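Local coordinates for exoribonuclease II, mitochondrial (Candida glabrata, PDB 6F3H), which degrades RNA in mitochondria as a 3' to 5' exoribonuclease, the nuclease component of the mtEXO degradosome, with magnesium bound in its active site, at residues 50-55 with 62-67; 147-152 with 222-227; 461-466 with 744-749; 554-559 with 609-614. The protein carries 1 engineered substitution. All coordinates share one frame; numbering follows the deposited sequence.

Interaction 1 of 4, residues 50-55 with 62-67; sequences TMCVNL and PRYTFA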
# COMPACT_ATOMS: atom_id res chain seq x y z
N THR A 50 23.66 1.43 12.27
CA THR A 50 24.03 2.73 11.78
C THR A 50 23.24 3.74 12.57
O THR A 50 22.34 3.39 13.32
CB THR A 50 23.73 2.85 10.28
OG1 THR A 50 23.95 1.59 9.64
CG2 THR A 50 24.65 3.86 9.68
N MSE A 51 23.56 5.01 12.39
CA MSE A 51 22.78 6.02 13.02
C MSE A 51 22.77 7.31 12.25
O MSE A 51 23.80 7.83 11.83
CB MSE A 51 23.28 6.29 14.40
CG MSE A 51 22.96 7.68 14.85
SE MSE A 51 23.08 7.83 16.75
CE MSE A 51 23.70 9.68 16.91
N CYS A 52 21.57 7.85 12.11
CA CYS A 52 21.41 9.04 11.31
C CYS A 52 22.18 10.16 11.97
O CYS A 52 21.96 10.45 13.14
CB CYS A 52 19.94 9.42 11.19
SG CYS A 52 19.74 10.73 10.03
N VAL A 53 23.11 10.76 11.24
CA VAL A 53 23.93 11.82 11.78
C VAL A 53 23.75 13.15 11.05
O VAL A 53 24.19 14.18 11.57
CB VAL A 53 25.42 11.41 11.81
CG1 VAL A 53 25.66 10.58 13.03
CG2 VAL A 53 25.75 10.63 10.58
N ASN A 54 23.15 13.15 9.87
CA ASN A 54 22.89 14.39 9.17
C ASN A 54 21.69 14.20 8.27
O ASN A 54 21.44 13.09 7.78
CB ASN A 54 24.08 14.84 8.32
CG ASN A 54 24.05 16.30 7.99
OD1 ASN A 54 23.24 17.06 8.54
ND2 ASN A 54 24.89 16.70 7.03
N LEU A 55 20.96 15.27 8.07
CA LEU A 55 19.81 15.32 7.19
C LEU A 55 20.20 15.88 5.85
O LEU A 55 21.27 16.47 5.68
CB LEU A 55 18.71 16.19 7.78
CG LEU A 55 18.22 16.00 9.22
CD1 LEU A 55 17.38 17.20 9.65
CD2 LEU A 55 17.42 14.73 9.41
N PRO A 62 19.71 14.86 -1.78
CA PRO A 62 18.71 14.74 -0.72
C PRO A 62 18.92 13.51 0.15
O PRO A 62 17.94 12.97 0.68
CB PRO A 62 17.39 14.66 -1.49
CG PRO A 62 17.79 14.06 -2.82
CD PRO A 62 19.29 14.10 -2.97
N ARG A 63 20.16 13.07 0.32
CA ARG A 63 20.38 11.88 1.13
C ARG A 63 20.73 12.23 2.57
O ARG A 63 21.33 13.26 2.88
CB ARG A 63 21.46 10.98 0.57
CG ARG A 63 21.24 10.68 -0.86
CD ARG A 63 22.49 10.13 -1.41
NE ARG A 63 23.53 11.14 -1.44
CZ ARG A 63 24.77 10.89 -1.80
NH1 ARG A 63 25.14 9.65 -2.14
NH2 ARG A 63 25.66 11.87 -1.80
N TYR A 64 20.37 11.30 3.43
CA TYR A 64 20.71 11.40 4.82
C TYR A 64 22.11 10.89 5.03
O TYR A 64 22.61 10.04 4.30
CB TYR A 64 19.75 10.57 5.64
CG TYR A 64 18.39 11.17 5.72
CD1 TYR A 64 17.51 11.09 4.65
CD2 TYR A 64 17.98 11.83 6.87
CE1 TYR A 64 16.24 11.65 4.73
CE2 TYR A 64 16.74 12.38 6.96
CZ TYR A 64 15.86 12.29 5.90
OH TYR A 64 14.61 12.87 6.04
N THR A 65 22.73 11.38 6.09
CA THR A 65 24.04 10.93 6.47
C THR A 65 23.89 10.04 7.67
O THR A 65 23.26 10.42 8.66
CB THR A 65 24.95 12.09 6.80
OG1 THR A 65 24.78 13.12 5.82
CG2 THR A 65 26.37 11.61 6.83
N PHE A 66 24.42 8.85 7.57
CA PHE A 66 24.40 7.91 8.66
C PHE A 66 25.83 7.60 9.04
O PHE A 66 26.72 7.63 8.19
CB PHE A 66 23.69 6.66 8.29
CG PHE A 66 22.34 6.88 7.80
CD1 PHE A 66 22.12 7.31 6.50
CD2 PHE A 66 21.27 6.67 8.63
CE1 PHE A 66 20.84 7.50 6.05
CE2 PHE A 66 20.00 6.86 8.19
CZ PHE A 66 19.78 7.28 6.89
N ALA A 67 26.05 7.28 10.30
CA ALA A 67 27.37 6.95 10.79
C ALA A 67 27.39 5.50 11.25
O ALA A 67 26.47 5.06 11.95
CB ALA A 67 27.76 7.89 11.92
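Five backbone hydrogen bonds tie residues 50-55 to 62-67 as neighbouring strands of an antiparallel hairpin, and their spacing records a classic beta bulge. Near the open end Met51, present as selenomethionine, and Ala67 form a hydrogen-bonded pair: Met51 N donates to Ala67 O at 2.9 Å, and Ala67 N donates back to Met51 O. Further along, Val53 and Asn54 both face Thr65, the register shifting by one residue between Cys52 and Asn54. Thr65 O is gripped twice, by Val53 N in the carbonyl plane and by Asn54 N, 3.0 Å away, from above that plane. The return bond from Thr65 N to Asn54 O, nearly straight with 171° at the hydrogen, closes the bulge on the far side.

Sulfur-aromatic contacts mark the face carrying Cys52 and Phe66, a non-hydrogen-bonded pair. With SG anti to the backbone N (chi1 -172°), the Cys52 sulfur sits 4.7 Å from the centroid of the Phe66 ring and also approaches Tyr64, SG to CD2 being 3.8 Å.

Apolar packing completes the join. Leu55 CD2 reaches the edge of the Tyr64 ring, 3.5 Å from CE2, the two side chains running alongside. Val53 CG1 meets Ala67 CB at 3.6 Å, while Thr50 CG2 crosses beside Phe66 CB.

The pair occupies the middle of a five-stranded antiparallel sheet. Strand 39-42 pairs with strand 50-54, strand 73-76 with strand 64-68, and the face bearing Met51 and Ala67 is packed by Val130 of helix 123-159.

Interaction 2 of 4, residues 147-152 with 222-227; sequences IVLKKL and VREQQQ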
# COMPACT_ATOMS: atom_id res chain seq x y z
N ILE A 147 19.72 -17.59 20.71
CA ILE A 147 18.51 -17.94 21.45
C ILE A 147 17.27 -17.60 20.64
O ILE A 147 16.29 -18.34 20.63
CB ILE A 147 18.48 -17.23 22.81
CG1 ILE A 147 19.78 -17.45 23.60
CG2 ILE A 147 17.27 -17.67 23.56
CD1 ILE A 147 20.80 -16.35 23.48
N VAL A 148 17.30 -16.45 19.96
CA VAL A 148 16.17 -16.03 19.15
C VAL A 148 15.90 -17.00 18.00
O VAL A 148 14.75 -17.32 17.70
CB VAL A 148 16.45 -14.61 18.61
CG1 VAL A 148 15.46 -14.23 17.52
CG2 VAL A 148 16.47 -13.60 19.73
N LEU A 149 16.96 -17.49 17.35
CA LEU A 149 16.78 -18.44 16.26
C LEU A 149 16.05 -19.67 16.75
O LEU A 149 15.19 -20.23 16.06
CB LEU A 149 18.12 -18.83 15.67
CG LEU A 149 18.85 -17.77 14.85
CD1 LEU A 149 20.26 -18.26 14.55
CD2 LEU A 149 18.09 -17.49 13.57
N LYS A 150 16.36 -20.08 17.98
CA LYS A 150 15.68 -21.22 18.55
C LYS A 150 14.21 -20.89 18.78
O LYS A 150 13.33 -21.69 18.45
CB LYS A 150 16.38 -21.64 19.84
N LYS A 151 13.90 -19.70 19.29
CA LYS A 151 12.49 -19.37 19.47
C LYS A 151 11.77 -19.31 18.12
O LYS A 151 10.70 -19.90 17.96
CB LYS A 151 12.35 -18.04 20.20
CG LYS A 151 13.11 -17.97 21.54
CD LYS A 151 13.08 -16.58 22.16
CE LYS A 151 13.52 -16.59 23.62
NZ LYS A 151 13.67 -15.22 24.22
N LEU A 152 12.40 -18.65 17.14
CA LEU A 152 11.82 -18.50 15.81
C LEU A 152 11.42 -19.84 15.22
O LEU A 152 10.31 -20.01 14.71
CB LEU A 152 12.80 -17.80 14.88
CG LEU A 152 12.80 -16.29 15.11
CD1 LEU A 152 13.87 -15.54 14.38
CD2 LEU A 152 11.48 -15.83 14.67
N VAL A 222 14.96 -13.58 11.38
CA VAL A 222 14.04 -13.83 10.28
C VAL A 222 14.79 -13.82 8.96
O VAL A 222 14.58 -14.68 8.10
CB VAL A 222 12.90 -12.81 10.31
CG1 VAL A 222 12.05 -12.91 9.09
CG2 VAL A 222 12.06 -13.07 11.49
N ARG A 223 15.70 -12.86 8.76
CA ARG A 223 16.42 -12.89 7.50
C ARG A 223 17.17 -14.19 7.34
O ARG A 223 17.25 -14.73 6.24
CB ARG A 223 17.38 -11.72 7.39
CG ARG A 223 16.67 -10.45 7.60
CD ARG A 223 15.92 -10.11 6.32
NE ARG A 223 16.74 -9.34 5.39
CZ ARG A 223 17.17 -9.79 4.23
NH1 ARG A 223 16.85 -11.03 3.84
NH2 ARG A 223 17.90 -9.01 3.46
N GLU A 224 17.67 -14.73 8.46
CA GLU A 224 18.35 -16.01 8.41
C GLU A 224 17.37 -17.13 8.11
O GLU A 224 17.52 -17.84 7.11
CB GLU A 224 19.11 -16.24 9.73
CG GLU A 224 20.59 -15.81 9.62
CD GLU A 224 21.42 -16.01 10.89
OE1 GLU A 224 22.29 -15.15 11.18
OE2 GLU A 224 21.24 -17.03 11.58
N GLN A 225 16.31 -17.26 8.90
CA GLN A 225 15.40 -18.35 8.57
C GLN A 225 14.62 -18.11 7.28
O GLN A 225 13.97 -19.03 6.79
CB GLN A 225 14.49 -18.61 9.75
CG GLN A 225 15.25 -18.76 11.03
CD GLN A 225 14.46 -19.52 12.05
OE1 GLN A 225 13.23 -19.54 12.02
NE2 GLN A 225 15.15 -20.19 12.96
N GLN A 226 14.66 -16.89 6.73
CA GLN A 226 14.12 -16.67 5.40
C GLN A 226 14.79 -17.57 4.39
O GLN A 226 14.17 -17.99 3.41
CB GLN A 226 14.31 -15.25 4.94
CG GLN A 226 13.22 -14.32 5.31
CD GLN A 226 13.52 -12.94 4.82
OE1 GLN A 226 14.56 -12.71 4.22
NE2 GLN A 226 12.61 -12.02 5.06
N GLN A 227 16.06 -17.82 4.60
CA GLN A 227 16.80 -18.65 3.66
C GLN A 227 16.33 -20.10 3.67
O GLN A 227 16.65 -20.84 2.74
CB GLN A 227 18.28 -18.55 3.98
CG GLN A 227 18.75 -17.14 3.76
CD GLN A 227 18.47 -16.65 2.36
OE1 GLN A 227 18.56 -17.42 1.39
NE2 GLN A 227 18.03 -15.40 2.25
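The carboxamide of Gln225 is the flat group at the centre of this helix pair. Over one of its faces lies Leu152 CB, displaced toward the oxygen, with 3.4 Å between Leu152 CB and Gln225 OE1. On that same side of the amide plane, Leu149 O approaches Gln225 NE2 to 3.1 Å. The oxygen OE1 is itself hydrogen-bonded to the indole NE1 of Trp231, which gives the buried amide a polar partner and should fix its rotation. A second flat group, the carboxylate of Glu224, presents only its corner: Glu224 OE2 comes to 3.4 Å from Leu149 CD1, the two side chains crossing at about a right angle.

The aliphatic parts fill in around these groups. Gln225 is extended beyond CG, so its stem slides past Leu149 in the opposite direction, CG to Leu149 CD2 being 4.0 Å. Leu152, its CG anti to the carbonyl carbon, sends CD1 toward the backbone N of Val222 at 3.7 Å and lies looser against Val222 CG2.

The axes of the two short segments approach to 10.3 Å and cross at -56°, a fairly open packing bridged by long side chains. The contact joins the long helix 123-159 to the C-terminal part of helix 212-226, and strand 231-237 supports it through Trp231, which touches both Leu152 and Val222.

Interaction 3 of 4, residues 461-466 with 744-749; sequences TYLPDL and IFQRHS. With nucleotides of chain C.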
# COMPACT_ATOMS: atom_id res chain seq x y z
N THR A 461 -8.61 -5.12 -3.54
CA THR A 461 -7.39 -5.20 -4.34
C THR A 461 -7.72 -4.84 -5.79
O THR A 461 -8.43 -5.59 -6.48
CB THR A 461 -6.79 -6.58 -4.22
OG1 THR A 461 -6.50 -6.86 -2.84
CG2 THR A 461 -5.51 -6.62 -4.99
N TYR A 462 -7.24 -3.70 -6.24
CA TYR A 462 -7.51 -3.18 -7.58
C TYR A 462 -6.22 -3.25 -8.38
O TYR A 462 -5.26 -2.54 -8.07
CB TYR A 462 -8.02 -1.74 -7.52
CG TYR A 462 -9.37 -1.52 -6.82
CD1 TYR A 462 -10.57 -1.94 -7.40
CD2 TYR A 462 -9.45 -0.86 -5.60
CE1 TYR A 462 -11.79 -1.73 -6.77
CE2 TYR A 462 -10.65 -0.65 -4.96
CZ TYR A 462 -11.82 -1.08 -5.55
OH TYR A 462 -13.03 -0.87 -4.90
N LEU A 463 -6.20 -4.10 -9.41
CA LEU A 463 -5.05 -4.25 -10.29
C LEU A 463 -5.46 -4.23 -11.76
O LEU A 463 -6.55 -4.68 -12.11
CB LEU A 463 -4.34 -5.57 -10.01
CG LEU A 463 -3.56 -5.64 -8.71
CD1 LEU A 463 -3.23 -7.07 -8.50
CD2 LEU A 463 -2.28 -4.83 -8.84
N PRO A 464 -4.58 -3.74 -12.66
CA PRO A 464 -4.92 -3.74 -14.09
C PRO A 464 -5.38 -5.08 -14.59
O PRO A 464 -6.13 -5.16 -15.57
CB PRO A 464 -3.59 -3.35 -14.76
CG PRO A 464 -2.87 -2.61 -13.74
CD PRO A 464 -3.22 -3.25 -12.42
N ASP A 465 -4.91 -6.14 -13.95
CA ASP A 465 -5.29 -7.49 -14.33
C ASP A 465 -6.65 -7.86 -13.78
O ASP A 465 -7.43 -8.54 -14.45
CB ASP A 465 -4.23 -8.48 -13.84
CG ASP A 465 -2.84 -8.18 -14.39
OD1 ASP A 465 -2.28 -7.14 -13.98
OD2 ASP A 465 -2.31 -8.97 -15.21
N LEU A 466 -6.96 -7.47 -12.54
CA LEU A 466 -8.10 -8.04 -11.86
C LEU A 466 -8.47 -7.20 -10.64
O LEU A 466 -7.77 -6.25 -10.29
CB LEU A 466 -7.82 -9.48 -11.43
CG LEU A 466 -7.17 -9.49 -10.04
CD1 LEU A 466 -7.31 -10.84 -9.40
CD2 LEU A 466 -5.70 -9.06 -10.11
N ILE A 744 2.79 -1.68 -3.45
CA ILE A 744 3.91 -2.35 -4.10
C ILE A 744 3.43 -3.13 -5.31
O ILE A 744 3.90 -2.93 -6.44
CB ILE A 744 4.62 -3.26 -3.09
CG1 ILE A 744 5.56 -2.41 -2.22
CG2 ILE A 744 5.31 -4.41 -3.78
CD1 ILE A 744 5.76 -2.94 -0.84
N PHE A 745 2.49 -4.04 -5.09
CA PHE A 745 2.08 -4.89 -6.19
C PHE A 745 1.27 -4.12 -7.22
O PHE A 745 1.27 -4.51 -8.40
CB PHE A 745 1.33 -6.10 -5.67
CG PHE A 745 2.26 -7.12 -5.10
CD1 PHE A 745 2.99 -7.94 -5.94
CD2 PHE A 745 2.44 -7.21 -3.74
CE1 PHE A 745 3.89 -8.84 -5.44
CE2 PHE A 745 3.32 -8.12 -3.23
CZ PHE A 745 4.05 -8.93 -4.08
N GLN A 746 0.61 -3.04 -6.84
CA GLN A 746 0.04 -2.19 -7.87
C GLN A 746 1.16 -1.67 -8.77
O GLN A 746 1.16 -1.92 -9.98
CB GLN A 746 -0.78 -1.05 -7.25
CG GLN A 746 -2.13 -1.54 -6.67
CD GLN A 746 -3.01 -0.46 -6.02
OE1 GLN A 746 -2.53 0.60 -5.62
NE2 GLN A 746 -4.32 -0.74 -5.91
N ARG A 747 2.20 -1.07 -8.17
CA ARG A 747 3.33 -0.59 -8.97
C ARG A 747 3.97 -1.72 -9.74
O ARG A 747 4.32 -1.57 -10.91
CB ARG A 747 4.38 0.08 -8.08
N HIS A 748 4.08 -2.89 -9.14
CA HIS A 748 4.85 -3.92 -9.82
C HIS A 748 4.13 -4.40 -11.07
O HIS A 748 4.74 -4.51 -12.14
CB HIS A 748 5.18 -5.06 -8.87
CG HIS A 748 6.40 -5.80 -9.30
ND1 HIS A 748 7.58 -5.16 -9.58
CD2 HIS A 748 6.62 -7.12 -9.52
CE1 HIS A 748 8.48 -6.04 -9.96
NE2 HIS A 748 7.93 -7.24 -9.93
N SER A 749 2.83 -4.69 -10.97
CA SER A 749 2.08 -5.16 -12.12
C SER A 749 1.99 -4.12 -13.23
O SER A 749 2.15 -4.43 -14.41
CB SER A 749 0.67 -5.52 -11.71
OG SER A 749 0.01 -6.04 -12.84
P C C 6 -15.87 4.88 -4.81
OP1 C C 6 -17.29 4.52 -4.72
OP2 C C 6 -15.03 5.00 -3.60
O5' C C 6 -15.27 3.81 -5.81
C5' C C 6 -15.79 3.73 -7.13
C4' C C 6 -14.93 2.86 -8.01
O4' C C 6 -13.66 3.50 -8.32
C3' C C 6 -14.51 1.52 -7.46
O3' C C 6 -15.54 0.56 -7.44
C2' C C 6 -13.39 1.16 -8.41
O2' C C 6 -13.97 0.85 -9.66
C1' C C 6 -12.69 2.51 -8.56
N1 C C 6 -11.55 2.65 -7.61
C2 C C 6 -10.30 2.11 -8.00
O2 C C 6 -10.18 1.57 -9.10
N3 C C 6 -9.20 2.15 -7.22
C4 C C 6 -9.32 2.72 -6.04
N4 C C 6 -8.20 2.76 -5.31
C5 C C 6 -10.56 3.29 -5.60
C6 C C 6 -11.64 3.22 -6.39
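The contact belongs to the RNA-binding site of the RNB domain: Tyr462 lies against a base, while the loop that follows it packs on helix 725-761. The side chain of Tyr462 is about 10 Å from the bound magnesium ion. One face of its ring meets the base of C6 of chain C, whose C2 atom lies 3.8 Å above the ring plane and over its centre; the closest pair is Tyr462 CD2 and C6 N3, 3.4 Å apart. Aromatic side chains also meet bases near the catalytic centre in RNase II relatives.

On the protein side, residues 744-749 grip the turn. Gln746, extended beyond CG, donates from NE2 to Tyr462 O at 3.0 Å, meeting a lone pair in the carbonyl plane though the N-H is bent, with an angle of 140°. Next along the chain, Leu463 puts CD2 against the helix backbone, 3.6 Å from Gln746 CA and close to Phe745 O. Ser749, its OG anti to the backbone N (chi1 -176°), donates to Asp465 OD1 at 2.8 Å, arriving from above the carboxylate plane. That carboxylate has further partners: Trp753 NE1 also binds OD1, and Asn352 ND2 binds OD2.

Met by several neutral donors, Asp465 is probably ionised, its charge spread over these bonds. Gln746 holds the backbone of the residue whose ring face lies against the base, so residues 744-749, which do not themselves touch C6, probably act as a second shell, steadying the backbone from which the ring projects.

Interaction 4 of 4, residues 554-559 with 609-614; sequences TLATKL and SEFMIL. With nucleotides of chain C.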
# COMPACT_ATOMS: atom_id res chain seq x y z
N THR A 554 -19.57 24.91 -8.39
CA THR A 554 -19.12 26.23 -7.95
C THR A 554 -18.77 26.22 -6.47
O THR A 554 -17.89 26.97 -6.03
CB THR A 554 -20.18 27.26 -8.28
OG1 THR A 554 -21.43 26.74 -7.83
CG2 THR A 554 -20.27 27.46 -9.80
N LEU A 555 -19.43 25.37 -5.68
CA LEU A 555 -19.10 25.25 -4.27
C LEU A 555 -17.74 24.62 -4.06
O LEU A 555 -16.94 25.09 -3.24
CB LEU A 555 -20.17 24.44 -3.55
CG LEU A 555 -21.48 25.18 -3.31
CD1 LEU A 555 -22.59 24.22 -2.92
CD2 LEU A 555 -21.24 26.17 -2.20
N ALA A 556 -17.44 23.57 -4.81
CA ALA A 556 -16.13 22.92 -4.68
C ALA A 556 -15.02 23.90 -5.00
O ALA A 556 -14.03 23.97 -4.26
CB ALA A 556 -16.04 21.71 -5.59
N THR A 557 -15.18 24.69 -6.05
CA THR A 557 -14.11 25.61 -6.42
C THR A 557 -13.73 26.48 -5.24
O THR A 557 -12.55 26.67 -4.95
CB THR A 557 -14.56 26.46 -7.62
OG1 THR A 557 -14.76 25.61 -8.76
CG2 THR A 557 -13.52 27.51 -7.98
N LYS A 558 -14.72 26.91 -4.46
CA LYS A 558 -14.40 27.75 -3.32
C LYS A 558 -13.85 26.93 -2.18
O LYS A 558 -13.04 27.43 -1.40
CB LYS A 558 -15.62 28.53 -2.89
CG LYS A 558 -16.25 29.25 -4.06
CD LYS A 558 -16.96 30.50 -3.61
CE LYS A 558 -18.38 30.21 -3.21
NZ LYS A 558 -19.26 30.18 -4.41
N LEU A 559 -14.28 25.67 -2.08
CA LEU A 559 -13.74 24.75 -1.09
C LEU A 559 -12.26 24.50 -1.33
O LEU A 559 -11.45 24.49 -0.40
CB LEU A 559 -14.49 23.42 -1.17
CG LEU A 559 -15.88 23.27 -0.57
CD1 LEU A 559 -16.45 21.90 -0.92
CD2 LEU A 559 -15.76 23.41 0.91
N SER A 609 -14.16 15.07 -5.53
CA SER A 609 -13.04 14.98 -4.61
C SER A 609 -13.21 15.99 -3.47
O SER A 609 -13.15 15.62 -2.29
CB SER A 609 -11.74 15.19 -5.37
OG SER A 609 -11.47 16.55 -5.61
N GLU A 610 -13.56 17.23 -3.81
CA GLU A 610 -13.60 18.26 -2.78
C GLU A 610 -14.54 17.91 -1.66
O GLU A 610 -14.31 18.29 -0.50
CB GLU A 610 -13.97 19.59 -3.38
CG GLU A 610 -12.75 20.26 -3.88
CD GLU A 610 -11.62 20.21 -2.83
OE1 GLU A 610 -11.87 20.40 -1.60
OE2 GLU A 610 -10.48 19.93 -3.24
N PHE A 611 -15.60 17.20 -1.99
CA PHE A 611 -16.60 16.90 -0.99
C PHE A 611 -16.18 15.74 -0.09
O PHE A 611 -16.41 15.78 1.12
CB PHE A 611 -17.91 16.65 -1.71
CG PHE A 611 -18.56 17.92 -2.19
CD1 PHE A 611 -19.15 18.80 -1.29
CD2 PHE A 611 -18.48 18.29 -3.52
CE1 PHE A 611 -19.71 19.98 -1.72
CE2 PHE A 611 -19.03 19.48 -3.95
CZ PHE A 611 -19.65 20.33 -3.06
N MSE A 612 -15.51 14.74 -0.65
CA MSE A 612 -15.06 13.60 0.13
C MSE A 612 -14.04 13.98 1.12
O MSE A 612 -14.11 13.61 2.28
CB MSE A 612 -14.51 12.54 -0.78
CG MSE A 612 -15.44 12.31 -1.93
SE MSE A 612 -17.16 11.59 -1.37
CE MSE A 612 -16.77 9.74 -1.83
N ILE A 613 -13.06 14.74 0.61
CA ILE A 613 -12.09 15.40 1.48
C ILE A 613 -12.80 16.08 2.63
O ILE A 613 -12.43 15.93 3.80
CB ILE A 613 -11.27 16.40 0.67
CG1 ILE A 613 -10.62 15.70 -0.52
CG2 ILE A 613 -10.32 17.17 1.57
CD1 ILE A 613 -9.70 16.58 -1.28
N LEU A 614 -13.84 16.84 2.32
CA LEU A 614 -14.47 17.61 3.37
C LEU A 614 -15.19 16.70 4.34
O LEU A 614 -15.02 16.81 5.55
CB LEU A 614 -15.43 18.60 2.76
CG LEU A 614 -16.20 19.24 3.91
CD1 LEU A 614 -15.25 20.01 4.84
CD2 LEU A 614 -17.31 20.11 3.37
P U C 4 -8.22 10.70 -0.45
OP1 U C 4 -9.07 10.55 0.76
OP2 U C 4 -7.31 9.61 -0.85
O5' U C 4 -9.22 10.91 -1.63
C5' U C 4 -10.03 12.06 -1.66
C4' U C 4 -10.83 12.05 -2.90
O4' U C 4 -9.96 12.34 -4.02
C3' U C 4 -11.41 10.70 -3.25
O3' U C 4 -12.54 10.36 -2.49
C2' U C 4 -11.64 10.83 -4.74
O2' U C 4 -12.79 11.62 -5.00
C1' U C 4 -10.41 11.63 -5.16
N1 U C 4 -9.32 10.74 -5.63
C2 U C 4 -9.34 10.44 -6.98
O2 U C 4 -10.16 10.89 -7.75
N3 U C 4 -8.34 9.60 -7.40
C4 U C 4 -7.36 9.04 -6.61
O4 U C 4 -6.54 8.31 -7.16
C5 U C 4 -7.42 9.39 -5.22
C6 U C 4 -8.37 10.21 -4.78
P A C 5 -12.82 8.82 -2.12
OP1 A C 5 -13.96 8.73 -1.18
OP2 A C 5 -11.53 8.15 -1.77
O5' A C 5 -13.31 8.21 -3.49
C5' A C 5 -14.46 8.74 -4.10
C4' A C 5 -14.58 8.34 -5.55
O4' A C 5 -13.47 8.88 -6.30
C3' A C 5 -14.53 6.85 -5.84
O3' A C 5 -15.78 6.23 -5.64
C2' A C 5 -14.08 6.82 -7.28
O2' A C 5 -15.16 7.16 -8.14
C1' A C 5 -13.07 7.97 -7.29
N9 A C 5 -11.77 7.47 -6.89
C8 A C 5 -11.18 7.43 -5.65
N7 A C 5 -10.00 6.86 -5.64
C5 A C 5 -9.84 6.49 -6.96
C6 A C 5 -8.80 5.85 -7.63
N6 A C 5 -7.68 5.44 -7.02
N1 A C 5 -8.97 5.65 -8.96
C2 A C 5 -10.10 6.07 -9.57
N3 A C 5 -11.16 6.69 -9.05
C4 A C 5 -10.93 6.85 -7.74
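Leu559 is the main bump, and one face of the Phe611 ring the surface it covers. Its CD1 methyl sits over that face, offset toward the rim and 4.2 Å from the centroid, a CH-pi contact in which the two side chains cross at about a right angle. The ring itself fits into a hollow lined by three residues: besides Leu559, Leu555 meets its edge, CB to CZ 4.2 Å, and Ala556 CB lies 4.1 Å from Phe611 CE2. The small Ala556 also marks the closest backbone approach, CA to CA of Glu610 5.6 Å, letting Glu610 CB settle against Ala556 CB at 3.7 Å. Leu559 CD2 reaches loosely to Leu614 CD2. The segment axes cross at 58°.

Glu610 bends at chi2 (-47°), so its stem lies on Ala556 while OE2 forms a salt bridge with Arg563, one turn beyond Leu559 on helix 543-567. Other residues of helix 609-614 meet the RNA: Met612, a selenomethionine, has CB 3.4 Å from O3' of U4 of chain C, and Ser609 touches the same sugar.

The interface is thus essentially apolar, the buried charge of Glu610 answered from the same partner helix; helix 603-625 packs against its neighbour by hydrocarbon and also borders the RNA path.

How the interactions relate
The four contacts run from backbone pairing to pure side-chain packing. Interaction 1 is held by main-chain bonds within a sheet, whereas interactions 2 and 4 are helix crossings of similar angle but opposite sign, one centred on a glutamine amide, the other on a phenylalanine ring. Both are buried although far from the chain's centre; 1 and 3 are only partly buried. Interaction 3, its centre about 10 Å from the centre of the chain, is the most central and relies on side-chain hydrogen bonds. Helix 123-159 serves both 1 and 2, packing on the sheet in one and crossing a helix in the other. Interactions 3 and 4 carry residues that touch the RNA; 1 and 2 lie away from the metal site.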